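Local coordinates for protein 4-alpha-glucanotransferase (PDB 1TZ7) that belongs to the 4-alpha-glucanotransferase family, the amylomaltases or disproportionating enzymes, and is built around a sheet of eight parallel strands, at residues His148-Arg153 with Val293-Lys298; Ser82-Asn87 with Ser235-Thr240; Gly225-Tyr230 with Arg287-Arg292; Glu139-Phe144 with His198-Phe203. All coordinates share one frame; numbering follows the deposited sequence.

Interaction 1 of 4, residues His148-Arg153 with Val293-Lys298. Unlike the reference sequence in segment 293-298: L294 (reference His).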
# COMPACT_ATOMS: atom_id res chain seq x y z
N HIS A 148 18.41 -8.51 -6.46
CA HIS A 148 17.21 -8.88 -5.69
C HIS A 148 17.25 -10.35 -5.26
O HIS A 148 16.21 -10.96 -5.06
CB HIS A 148 15.94 -8.61 -6.53
CG HIS A 148 15.85 -7.20 -7.00
ND1 HIS A 148 15.48 -6.16 -6.18
CD2 HIS A 148 16.13 -6.65 -8.21
CE1 HIS A 148 15.52 -5.03 -6.86
NE2 HIS A 148 15.91 -5.30 -8.09
N SER A 149 18.46 -10.89 -5.10
CA SER A 149 18.65 -12.31 -4.81
C SER A 149 17.92 -12.76 -3.54
O SER A 149 17.49 -13.91 -3.42
CB SER A 149 20.14 -12.63 -4.67
OG SER A 149 20.74 -11.84 -3.65
N TYR A 150 17.79 -11.84 -2.58
CA TYR A 150 17.25 -12.16 -1.26
C TYR A 150 15.75 -12.57 -1.30
O TYR A 150 15.27 -13.26 -0.40
CB TYR A 150 17.47 -10.98 -0.28
CG TYR A 150 17.00 -9.63 -0.81
CD1 TYR A 150 15.79 -9.09 -0.41
CD2 TYR A 150 17.78 -8.90 -1.72
CE1 TYR A 150 15.36 -7.86 -0.89
CE2 TYR A 150 17.35 -7.67 -2.20
CZ TYR A 150 16.14 -7.16 -1.79
OH TYR A 150 15.70 -5.94 -2.27
N TRP A 151 15.01 -12.13 -2.34
CA TRP A 151 13.57 -12.46 -2.45
C TRP A 151 13.16 -13.07 -3.81
O TRP A 151 12.22 -13.86 -3.88
CB TRP A 151 12.71 -11.23 -2.16
CG TRP A 151 12.77 -10.17 -3.22
CD1 TRP A 151 13.64 -9.13 -3.29
CD2 TRP A 151 11.91 -10.05 -4.37
NE1 TRP A 151 13.39 -8.37 -4.41
CE2 TRP A 151 12.34 -8.91 -5.09
CE3 TRP A 151 10.83 -10.78 -4.86
CZ2 TRP A 151 11.72 -8.49 -6.26
CZ3 TRP A 151 10.22 -10.37 -6.04
CH2 TRP A 151 10.67 -9.24 -6.72
N LEU A 152 13.86 -12.70 -4.88
CA LEU A 152 13.35 -12.93 -6.24
C LEU A 152 13.57 -14.36 -6.73
O LEU A 152 12.75 -14.90 -7.46
CB LEU A 152 13.98 -11.94 -7.23
CG LEU A 152 13.54 -12.08 -8.69
CD1 LEU A 152 12.02 -12.02 -8.84
CD2 LEU A 152 14.20 -11.02 -9.54
N ARG A 153 14.68 -14.98 -6.32
CA ARG A 153 14.91 -16.40 -6.61
C ARG A 153 13.78 -17.23 -6.05
O ARG A 153 13.28 -18.14 -6.71
CB ARG A 153 16.24 -16.87 -6.00
CG ARG A 153 17.48 -16.34 -6.71
CD ARG A 153 18.71 -16.20 -5.81
NE ARG A 153 19.95 -16.61 -6.48
CZ ARG A 153 20.57 -15.90 -7.43
NH1 ARG A 153 21.68 -16.36 -7.98
NH2 ARG A 153 20.08 -14.73 -7.82
N VAL A 293 12.47 -3.53 4.96
CA VAL A 293 12.63 -2.08 4.96
C VAL A 293 13.63 -1.66 3.89
O VAL A 293 13.35 -0.77 3.10
CB VAL A 293 13.08 -1.56 6.35
CG1 VAL A 293 13.47 -0.08 6.28
CG2 VAL A 293 11.97 -1.77 7.37
N LEU A 294 14.78 -2.33 3.86
CA LEU A 294 15.80 -2.07 2.84
C LEU A 294 15.20 -2.19 1.42
O LEU A 294 15.41 -1.32 0.58
CB LEU A 294 16.99 -3.05 3.00
CG LEU A 294 18.40 -2.52 2.71
CD1 LEU A 294 18.82 -1.51 3.73
CD2 LEU A 294 19.40 -3.67 2.68
N HIS A 295 14.46 -3.27 1.19
CA HIS A 295 13.83 -3.51 -0.11
C HIS A 295 12.89 -2.37 -0.49
O HIS A 295 12.96 -1.83 -1.59
CB HIS A 295 13.06 -4.82 -0.09
CG HIS A 295 12.24 -5.07 -1.32
ND1 HIS A 295 12.78 -5.62 -2.47
CD2 HIS A 295 10.93 -4.86 -1.58
CE1 HIS A 295 11.83 -5.73 -3.39
NE2 HIS A 295 10.70 -5.28 -2.87
N ASN A 296 12.01 -2.01 0.42
CA ASN A 296 11.00 -1.01 0.15
C ASN A 296 11.60 0.41 -0.02
O ASN A 296 11.02 1.25 -0.70
CB ASN A 296 9.94 -1.01 1.26
CG ASN A 296 8.87 -2.10 1.06
OD1 ASN A 296 7.93 -1.92 0.29
ND2 ASN A 296 9.03 -3.22 1.75
N LEU A 297 12.77 0.64 0.58
CA LEU A 297 13.47 1.93 0.40
C LEU A 297 14.12 2.06 -0.99
O LEU A 297 14.53 3.14 -1.38
CB LEU A 297 14.54 2.12 1.49
CG LEU A 297 14.03 2.55 2.88
CD1 LEU A 297 15.20 2.61 3.87
CD2 LEU A 297 13.31 3.89 2.82
N LYS A 298 14.21 0.94 -1.73
CA LYS A 298 14.55 1.00 -3.17
C LYS A 298 13.44 1.69 -3.96
O LYS A 298 13.69 2.32 -4.99
CB LYS A 298 14.76 -0.41 -3.74
CG LYS A 298 15.96 -1.15 -3.19
CD LYS A 298 16.05 -2.57 -3.80
CE LYS A 298 17.34 -3.29 -3.39
NZ LYS A 298 18.49 -2.91 -4.27

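Interaction 2 of 4, residues Ser82-Asn87 with Ser235-Thr240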
# COMPACT_ATOMS: atom_id res chain seq x y z
N SER A 82 3.15 -11.98 -2.23
CA SER A 82 4.52 -11.52 -1.97
C SER A 82 4.55 -10.08 -1.46
O SER A 82 3.93 -9.19 -2.05
CB SER A 82 5.37 -11.63 -3.23
OG SER A 82 6.69 -11.15 -3.00
N LEU A 83 5.27 -9.86 -0.36
CA LEU A 83 5.45 -8.51 0.20
C LEU A 83 6.59 -7.77 -0.49
O LEU A 83 6.84 -6.60 -0.21
CB LEU A 83 5.73 -8.59 1.71
CG LEU A 83 4.62 -9.19 2.57
CD1 LEU A 83 5.10 -9.43 3.99
CD2 LEU A 83 3.39 -8.27 2.56
N PHE A 84 7.28 -8.46 -1.40
CA PHE A 84 8.46 -7.90 -2.05
C PHE A 84 8.20 -7.58 -3.54
O PHE A 84 8.67 -6.57 -4.05
CB PHE A 84 9.64 -8.87 -1.92
CG PHE A 84 10.21 -8.93 -0.54
CD1 PHE A 84 9.60 -9.68 0.45
CD2 PHE A 84 11.38 -8.23 -0.23
CE1 PHE A 84 10.13 -9.74 1.74
CE2 PHE A 84 11.91 -8.28 1.06
CZ PHE A 84 11.29 -9.04 2.04
N ALA A 85 7.44 -8.44 -4.20
CA ALA A 85 7.27 -8.36 -5.65
C ALA A 85 6.40 -7.16 -6.04
O ALA A 85 5.68 -6.61 -5.22
CB ALA A 85 6.67 -9.65 -6.18
N GLY A 86 6.47 -6.78 -7.31
CA GLY A 86 5.59 -5.77 -7.87
C GLY A 86 4.42 -6.39 -8.63
O GLY A 86 4.46 -7.55 -9.03
N ASN A 87 3.38 -5.59 -8.82
CA ASN A 87 2.12 -6.04 -9.41
C ASN A 87 2.13 -5.83 -10.93
O ASN A 87 2.19 -4.70 -11.40
CB ASN A 87 0.95 -5.26 -8.78
CG ASN A 87 -0.40 -5.89 -9.04
OD1 ASN A 87 -0.50 -6.97 -9.63
ND2 ASN A 87 -1.46 -5.21 -8.60
N SER A 235 1.45 -17.09 0.43
CA SER A 235 2.49 -16.21 -0.09
C SER A 235 3.85 -16.90 -0.10
O SER A 235 4.09 -17.84 0.66
CB SER A 235 2.56 -14.91 0.73
OG SER A 235 3.08 -15.15 2.03
N ALA A 236 4.73 -16.44 -0.98
CA ALA A 236 6.12 -16.89 -0.99
C ALA A 236 6.81 -16.60 0.34
O ALA A 236 7.75 -17.28 0.71
CB ALA A 236 6.87 -16.22 -2.13
N ASP A 237 6.33 -15.58 1.06
CA ASP A 237 6.98 -15.13 2.29
C ASP A 237 6.81 -16.13 3.43
O ASP A 237 7.76 -16.43 4.14
CB ASP A 237 6.42 -13.78 2.72
CG ASP A 237 6.52 -12.75 1.62
OD1 ASP A 237 5.46 -12.26 1.17
OD2 ASP A 237 7.60 -12.36 1.15
N VAL A 238 5.60 -16.65 3.59
CA VAL A 238 5.34 -17.68 4.61
C VAL A 238 6.01 -18.99 4.20
O VAL A 238 6.61 -19.67 5.03
CB VAL A 238 3.82 -17.91 4.82
CG1 VAL A 238 3.58 -18.96 5.88
CG2 VAL A 238 3.12 -16.60 5.19
N TRP A 239 5.92 -19.31 2.92
CA TRP A 239 6.59 -20.48 2.36
C TRP A 239 8.10 -20.48 2.68
O TRP A 239 8.65 -21.51 3.09
CB TRP A 239 6.38 -20.53 0.85
CG TRP A 239 7.02 -21.70 0.17
CD1 TRP A 239 6.90 -23.01 0.52
CD2 TRP A 239 7.88 -21.67 -0.97
NE1 TRP A 239 7.63 -23.80 -0.33
CE2 TRP A 239 8.25 -23.00 -1.26
CE3 TRP A 239 8.39 -20.64 -1.78
CZ2 TRP A 239 9.09 -23.33 -2.32
CZ3 TRP A 239 9.23 -20.98 -2.83
CH2 TRP A 239 9.57 -22.31 -3.09
N THR A 240 8.76 -19.33 2.50
CA THR A 240 10.22 -19.26 2.65
C THR A 240 10.65 -19.15 4.11
O THR A 240 11.73 -19.58 4.47
CB THR A 240 10.82 -18.06 1.86
OG1 THR A 240 9.90 -16.96 1.84
CG2 THR A 240 11.00 -18.40 0.41
O HOH W 1 7.97 -12.63 -1.58

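Interaction 3 of 4, residues Gly225-Tyr230 with Arg287-Arg292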
# COMPACT_ATOMS: atom_id res chain seq x y z
N GLY A 225 5.25 5.04 0.42
CA GLY A 225 4.76 3.71 0.17
C GLY A 225 4.16 3.11 1.41
O GLY A 225 4.18 3.70 2.47
N ASP A 226 3.62 1.91 1.26
CA ASP A 226 2.75 1.33 2.25
C ASP A 226 3.16 -0.11 2.53
O ASP A 226 3.21 -0.93 1.61
CB ASP A 226 1.30 1.37 1.75
CG ASP A 226 0.29 1.19 2.87
OD1 ASP A 226 -0.84 1.70 2.73
OD2 ASP A 226 0.54 0.54 3.91
N LEU A 227 3.47 -0.40 3.79
CA LEU A 227 3.91 -1.74 4.20
C LEU A 227 2.83 -2.40 5.03
O LEU A 227 2.62 -2.03 6.18
CB LEU A 227 5.19 -1.65 5.02
CG LEU A 227 6.50 -1.87 4.26
CD1 LEU A 227 6.80 -0.67 3.39
CD2 LEU A 227 7.64 -2.13 5.24
N PRO A 228 2.15 -3.39 4.46
CA PRO A 228 1.19 -4.18 5.22
C PRO A 228 1.86 -4.87 6.39
O PRO A 228 3.01 -5.29 6.27
CB PRO A 228 0.69 -5.22 4.19
CG PRO A 228 1.00 -4.62 2.87
CD PRO A 228 2.23 -3.82 3.05
N MET A 229 1.16 -4.99 7.51
CA MET A 229 1.71 -5.63 8.70
C MET A 229 2.08 -7.07 8.37
O MET A 229 3.16 -7.54 8.72
CB MET A 229 0.71 -5.60 9.84
CG MET A 229 1.09 -6.46 11.06
SD MET A 229 2.68 -6.02 11.81
CE MET A 229 2.28 -4.47 12.58
N TYR A 230 1.16 -7.76 7.69
CA TYR A 230 1.20 -9.22 7.54
C TYR A 230 1.19 -9.59 6.06
O TYR A 230 0.56 -8.91 5.25
CB TYR A 230 -0.04 -9.84 8.18
CG TYR A 230 -0.10 -9.79 9.70
CD1 TYR A 230 -1.14 -9.13 10.35
CD2 TYR A 230 0.87 -10.41 10.47
CE1 TYR A 230 -1.21 -9.09 11.73
CE2 TYR A 230 0.81 -10.38 11.85
CZ TYR A 230 -0.24 -9.72 12.48
OH TYR A 230 -0.30 -9.68 13.85
N ARG A 287 16.12 -9.67 11.17
CA ARG A 287 16.77 -9.46 9.87
C ARG A 287 15.79 -9.55 8.69
O ARG A 287 16.02 -8.96 7.65
CB ARG A 287 17.96 -10.41 9.67
CG ARG A 287 17.60 -11.93 9.60
CD ARG A 287 18.85 -12.87 9.49
NE ARG A 287 19.87 -12.44 10.36
CZ ARG A 287 20.22 -12.95 11.54
NH1 ARG A 287 19.73 -14.09 12.06
NH2 ARG A 287 21.15 -12.32 12.18
N TRP A 288 14.68 -10.27 8.87
CA TRP A 288 13.63 -10.32 7.86
C TRP A 288 12.94 -8.96 7.73
O TRP A 288 12.71 -8.48 6.63
CB TRP A 288 12.59 -11.39 8.21
CG TRP A 288 11.52 -11.55 7.19
CD1 TRP A 288 11.61 -12.21 6.00
CD2 TRP A 288 10.18 -11.05 7.27
NE1 TRP A 288 10.41 -12.15 5.33
CE2 TRP A 288 9.51 -11.44 6.09
CE3 TRP A 288 9.47 -10.30 8.22
CZ2 TRP A 288 8.17 -11.11 5.83
CZ3 TRP A 288 8.14 -9.98 7.96
CH2 TRP A 288 7.51 -10.39 6.78
N TRP A 289 12.64 -8.34 8.87
CA TRP A 289 12.03 -7.02 8.87
C TRP A 289 13.00 -5.96 8.33
O TRP A 289 12.59 -5.05 7.62
CB TRP A 289 11.58 -6.64 10.29
CG TRP A 289 10.15 -6.98 10.54
CD1 TRP A 289 9.66 -8.02 11.28
CD2 TRP A 289 9.01 -6.29 10.02
NE1 TRP A 289 8.29 -8.01 11.26
CE2 TRP A 289 7.86 -6.96 10.50
CE3 TRP A 289 8.83 -5.16 9.20
CZ2 TRP A 289 6.57 -6.54 10.18
CZ3 TRP A 289 7.54 -4.75 8.89
CH2 TRP A 289 6.43 -5.44 9.38
N ILE A 290 14.27 -6.10 8.66
CA ILE A 290 15.30 -5.23 8.11
C ILE A 290 15.36 -5.34 6.59
O ILE A 290 15.45 -4.34 5.89
CB ILE A 290 16.67 -5.57 8.72
CG1 ILE A 290 16.74 -5.08 10.17
CG2 ILE A 290 17.82 -4.95 7.89
CD1 ILE A 290 17.82 -5.72 10.99
N ARG A 291 15.30 -6.57 6.08
CA ARG A 291 15.31 -6.80 4.63
C ARG A 291 14.06 -6.20 3.96
O ARG A 291 14.14 -5.69 2.85
CB ARG A 291 15.42 -8.30 4.32
CG ARG A 291 16.85 -8.85 4.44
CD ARG A 291 17.12 -10.07 3.57
NE ARG A 291 16.17 -11.15 3.83
CZ ARG A 291 16.26 -12.01 4.85
NH1 ARG A 291 15.34 -12.96 5.00
NH2 ARG A 291 17.26 -11.92 5.73
N ARG A 292 12.92 -6.28 4.65
CA ARG A 292 11.67 -5.66 4.15
C ARG A 292 11.85 -4.16 3.97
O ARG A 292 11.41 -3.59 2.98
CB ARG A 292 10.52 -5.91 5.13
CG ARG A 292 9.77 -7.16 4.91
CD ARG A 292 8.40 -7.18 5.58
NE ARG A 292 7.41 -6.42 4.82
CZ ARG A 292 6.18 -6.14 5.26
NH1 ARG A 292 5.34 -5.46 4.49
NH2 ARG A 292 5.79 -6.55 6.47

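Interaction 4 of 4, residues Glu139-Phe144 with His198-Phe203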
# COMPACT_ATOMS: atom_id res chain seq x y z
N GLU A 139 21.35 -11.26 -20.14
CA GLU A 139 22.43 -10.78 -19.27
C GLU A 139 21.95 -9.68 -18.32
O GLU A 139 22.40 -9.59 -17.18
CB GLU A 139 23.61 -10.27 -20.12
CG GLU A 139 23.25 -9.14 -21.08
CD GLU A 139 24.14 -9.11 -22.32
OE1 GLU A 139 25.22 -9.75 -22.30
OE2 GLU A 139 23.76 -8.45 -23.31
N LEU A 140 21.02 -8.84 -18.80
CA LEU A 140 20.43 -7.79 -17.96
C LEU A 140 19.51 -8.38 -16.90
O LEU A 140 19.32 -7.78 -15.84
CB LEU A 140 19.68 -6.76 -18.83
CG LEU A 140 20.54 -5.50 -18.98
CD1 LEU A 140 20.60 -4.90 -20.36
CD2 LEU A 140 20.36 -4.48 -17.87
N LEU A 141 18.94 -9.54 -17.19
CA LEU A 141 18.12 -10.26 -16.22
C LEU A 141 18.97 -10.85 -15.09
O LEU A 141 18.52 -10.95 -13.96
CB LEU A 141 17.34 -11.39 -16.92
CG LEU A 141 15.81 -11.26 -16.91
CD1 LEU A 141 15.37 -9.96 -17.57
CD2 LEU A 141 15.18 -12.46 -17.59
N GLU A 142 20.21 -11.22 -15.42
CA GLU A 142 21.10 -11.87 -14.44
C GLU A 142 21.62 -10.86 -13.41
O GLU A 142 21.77 -11.19 -12.23
CB GLU A 142 22.28 -12.54 -15.15
CG GLU A 142 22.63 -13.93 -14.61
CD GLU A 142 21.51 -14.94 -14.85
OE1 GLU A 142 21.00 -15.50 -13.85
OE2 GLU A 142 21.15 -15.17 -16.02
N ASP A 143 21.88 -9.63 -13.85
CA ASP A 143 22.28 -8.55 -12.95
C ASP A 143 21.13 -8.17 -12.03
O ASP A 143 21.33 -7.88 -10.85
CB ASP A 143 22.73 -7.32 -13.75
CG ASP A 143 24.07 -7.54 -14.45
OD1 ASP A 143 24.39 -8.71 -14.77
OD2 ASP A 143 24.85 -6.61 -14.73
N PHE A 144 19.91 -8.17 -12.58
CA PHE A 144 18.71 -7.87 -11.80
C PHE A 144 18.51 -8.92 -10.71
O PHE A 144 18.19 -8.59 -9.57
CB PHE A 144 17.49 -7.83 -12.73
CG PHE A 144 16.22 -7.43 -12.04
CD1 PHE A 144 15.99 -6.10 -11.68
CD2 PHE A 144 15.25 -8.38 -11.74
CE1 PHE A 144 14.82 -5.73 -11.05
CE2 PHE A 144 14.07 -8.01 -11.10
CZ PHE A 144 13.86 -6.69 -10.76
N HIS A 198 9.14 -15.24 -14.89
CA HIS A 198 8.65 -14.53 -13.72
C HIS A 198 9.64 -13.51 -13.18
O HIS A 198 9.24 -12.50 -12.61
CB HIS A 198 8.24 -15.53 -12.64
CG HIS A 198 7.00 -16.28 -12.98
ND1 HIS A 198 5.80 -15.65 -13.22
CD2 HIS A 198 6.78 -17.60 -13.18
CE1 HIS A 198 4.89 -16.55 -13.53
NE2 HIS A 198 5.46 -17.74 -13.51
N VAL A 199 10.94 -13.76 -13.38
CA VAL A 199 11.94 -12.73 -13.07
C VAL A 199 11.87 -11.61 -14.11
O VAL A 199 12.03 -10.44 -13.78
CB VAL A 199 13.42 -13.30 -12.96
CG1 VAL A 199 13.42 -14.74 -12.48
CG2 VAL A 199 14.16 -13.16 -14.26
N PHE A 200 11.62 -11.98 -15.37
CA PHE A 200 11.46 -11.00 -16.45
C PHE A 200 10.31 -10.05 -16.17
O PHE A 200 10.42 -8.85 -16.41
CB PHE A 200 11.23 -11.72 -17.80
CG PHE A 200 10.70 -10.82 -18.89
CD1 PHE A 200 11.55 -9.97 -19.58
CD2 PHE A 200 9.34 -10.82 -19.21
CE1 PHE A 200 11.06 -9.14 -20.59
CE2 PHE A 200 8.85 -10.00 -20.21
CZ PHE A 200 9.71 -9.16 -20.90
N VAL A 201 9.20 -10.58 -15.66
CA VAL A 201 8.04 -9.76 -15.32
C VAL A 201 8.40 -8.76 -14.20
O VAL A 201 8.04 -7.59 -14.26
CB VAL A 201 6.83 -10.63 -14.87
CG1 VAL A 201 5.74 -9.77 -14.23
CG2 VAL A 201 6.27 -11.40 -16.06
N GLN A 202 9.12 -9.25 -13.19
CA GLN A 202 9.58 -8.40 -12.09
C GLN A 202 10.60 -7.37 -12.58
O GLN A 202 10.60 -6.23 -12.14
CB GLN A 202 10.17 -9.25 -10.98
CG GLN A 202 9.14 -10.07 -10.22
CD GLN A 202 8.01 -9.22 -9.71
OE1 GLN A 202 8.22 -8.30 -8.94
NE2 GLN A 202 6.79 -9.53 -10.14
N PHE A 203 11.48 -7.80 -13.47
CA PHE A 203 12.45 -6.91 -14.10
C PHE A 203 11.74 -5.72 -14.77
O PHE A 203 12.07 -4.56 -14.52
CB PHE A 203 13.27 -7.68 -15.14
CG PHE A 203 14.18 -6.82 -15.98
CD1 PHE A 203 13.86 -6.54 -17.31
CD2 PHE A 203 15.36 -6.31 -15.46
CE1 PHE A 203 14.71 -5.75 -18.10
CE2 PHE A 203 16.20 -5.52 -16.25
CZ PHE A 203 15.87 -5.24 -17.56

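Interaction 1 of 4, residues His148-Arg153 with Val293-Lys298
The ring of H295 turns an edge toward one face of the W151 indole, offset from its middle, with the two planes 78° apart. The closest atoms are H295 CE1 and W151 NE1, at 3.2 Å. The opposite indole face is covered by CB of L152. Y150 OH lies in the plane of the H295 ring, at its edge, and makes a hydrogen bond of 2.9 Å with H295 ND1. The Y150 and H295 rings meet rim to rim, and neither lies over the other. W151 CD1 sits above the rim of one Y150 face. Y150, W151 and H295 thus form an aromatic cluster. It joins the start of helix 149-165 to helix 287-297. H295 reaches across because its CG is anti to the backbone N (chi1 173°). Its other nitrogen, NE2, is hydrogen-bonded to F84 O, so the rotation of the ring is held from two sides. K298 runs past Y150 in the opposite direction, with K298 CE 3.3 Å from Y150 OH. K298 CD packs 4.0 Å from H148 CE1. The lysine chain then bends at chi4 (-84°), and NZ forms a salt bridge with E147.

Interaction 2 of 4, residues Ser82-Asn87 with Ser235-Thr240
An ST turn at S82 meets the capped start of helix 236-240, and D237 from the first turn of that helix makes most of the contact. S82 OG accepts from two backbone groups of its own segment. It lies 3.2 Å from F84 N and 3.1 Å from A85 N. These two bonds make a compact ST turn, and beside it the N-H of L83 faces the helix. L83 N donates to D237 OD1 at 2.9 Å, with an N-H...O angle of 147°. The oxygen uses its syn lone pair, on the side of OD2. S82 CA also touches D237 OD1, at 3.4 Å, and L83 CG comes close to the same oxygen. The second oxygen, D237 OD2, comes to the edge of the F84 ring, near its plane, and is 3.4 Å from F84 CD1. The carboxylate and ring planes are 43° apart. A water donates to D237 OD2 at 2.8 Å. It also lies near S82 OG, but that distance is too short to be trusted. S235 is the N-cap. Its OG accepts a weak bond from V238 N and is also hydrogen-bonded to S232 O. The carboxylate of D237 is buried near this helix start, whose dipole would probably favour its negative charge. L83 and F84 pack on helix 287-297 as well, where R292 touches both. A85 rests on W151 and Y155 of helix 149-165, and T240 touches D154 of that same helix.

Interaction 3 of 4, residues Gly225-Tyr230 with Arg287-Arg292
R292 and P228 make the tight part of this contact. The guanidinium comes end-on and gives two hydrogen bonds to one carbonyl oxygen. R292 NH1 is 2.9 Å from P228 O, and R292 NH2 is 3.1 Å from P228 O. The oxygen lies within 1° of the guanidinium plane. NH1 approaches in the carbonyl plane, while NH2 stands nearly in line with the C=O bond. The R292 chain bends at chi3 (79°), which brings the flat group to this oxygen. L227 runs past it in the opposite direction and lays CD2 over the rim of one guanidinium face. P228 CD packs 3.8 Å from R292 NH1.

The W289 side is looser. M229 SD is 4.2 Å from W289 CZ2, an oblique Met-aromatic contact. L227 CD2 only just reaches W289 CZ3, at 4.5 Å. M229 O touches the indole at CZ2 but takes its hydrogen bond from Y276 OH. Solvent lies on the far side of the helix, where R287 is exposed and R291 partly so.

Helix 287-297 leads into strand 302-305, the parallel neighbour of strand 222-227, and so forms the helical part of a beta-alpha-beta crossover with a long insertion. The paired bonds fix the guanidinium's rotation and satisfy the buried carbonyl just past the strand end. The positive charge probably polarises that carbonyl.

Interaction 4 of 4, residues Glu139-Phe144 with His198-Phe203
F203 has L141 over one face of its ring and F144 at its edge, and each part of its side chain has a partner. CB of F203 touches L141 CD1 at 3.9 Å and also reaches F144 CD2. With CG anti to the backbone N (chi1 172°), the ring extends toward helix 138-147. F203 CG and CD1 lie nearest L141 CD1, which makes a CH-pi contact with that face, 4.0 Å from the ring centroid. On the other rim, F203 CD2 meets F144 CG at 3.7 Å. Farther out, F203 CE2 approaches L140 O at 3.9 Å, and the tip CZ packs on L140 CB. The F203 edge points at the face of F144, a T-shaped pair with planes at 85°. The backbone joins in, since F203 CA lies over the same F144 ring, 3.7 Å from its centroid. This is the crossing of helices 138-147 and 192-218, whose local axes pass 10.1 Å apart at 79°. The second branch of L141 reaches an earlier turn of the same helix: CD2 packs 3.6 Å from V199 CG2 and also touches F200 CB. Q202 offers CB to F144 CE2, while its amide oxygen accepts from G86 N. F144 also packs on L152 of helix 149-165.

How the interactions relate
Interactions 1, 2 and 3 form a compact group, with centres 10 to 11 Å apart, and helix 287-297 serves both interaction 1 and interaction 3. Interaction 4 lies farther out, about 13 Å from interaction 1 and 22 Å from interaction 3, centre to centre. Loop 82-87 of interaction 2 touches the other three, reaching H295 in interaction 1, R292 in interaction 3 and Q202 in interaction 4. Along the chain, interaction 4 closes before interaction 3 opens, while the segments of interactions 1 and 2 alternate. Residues distant in sequence therefore tie the helices 138-147, 149-165 and 192-218 to the parallel sheet through strand 222-227 and helix 287-297.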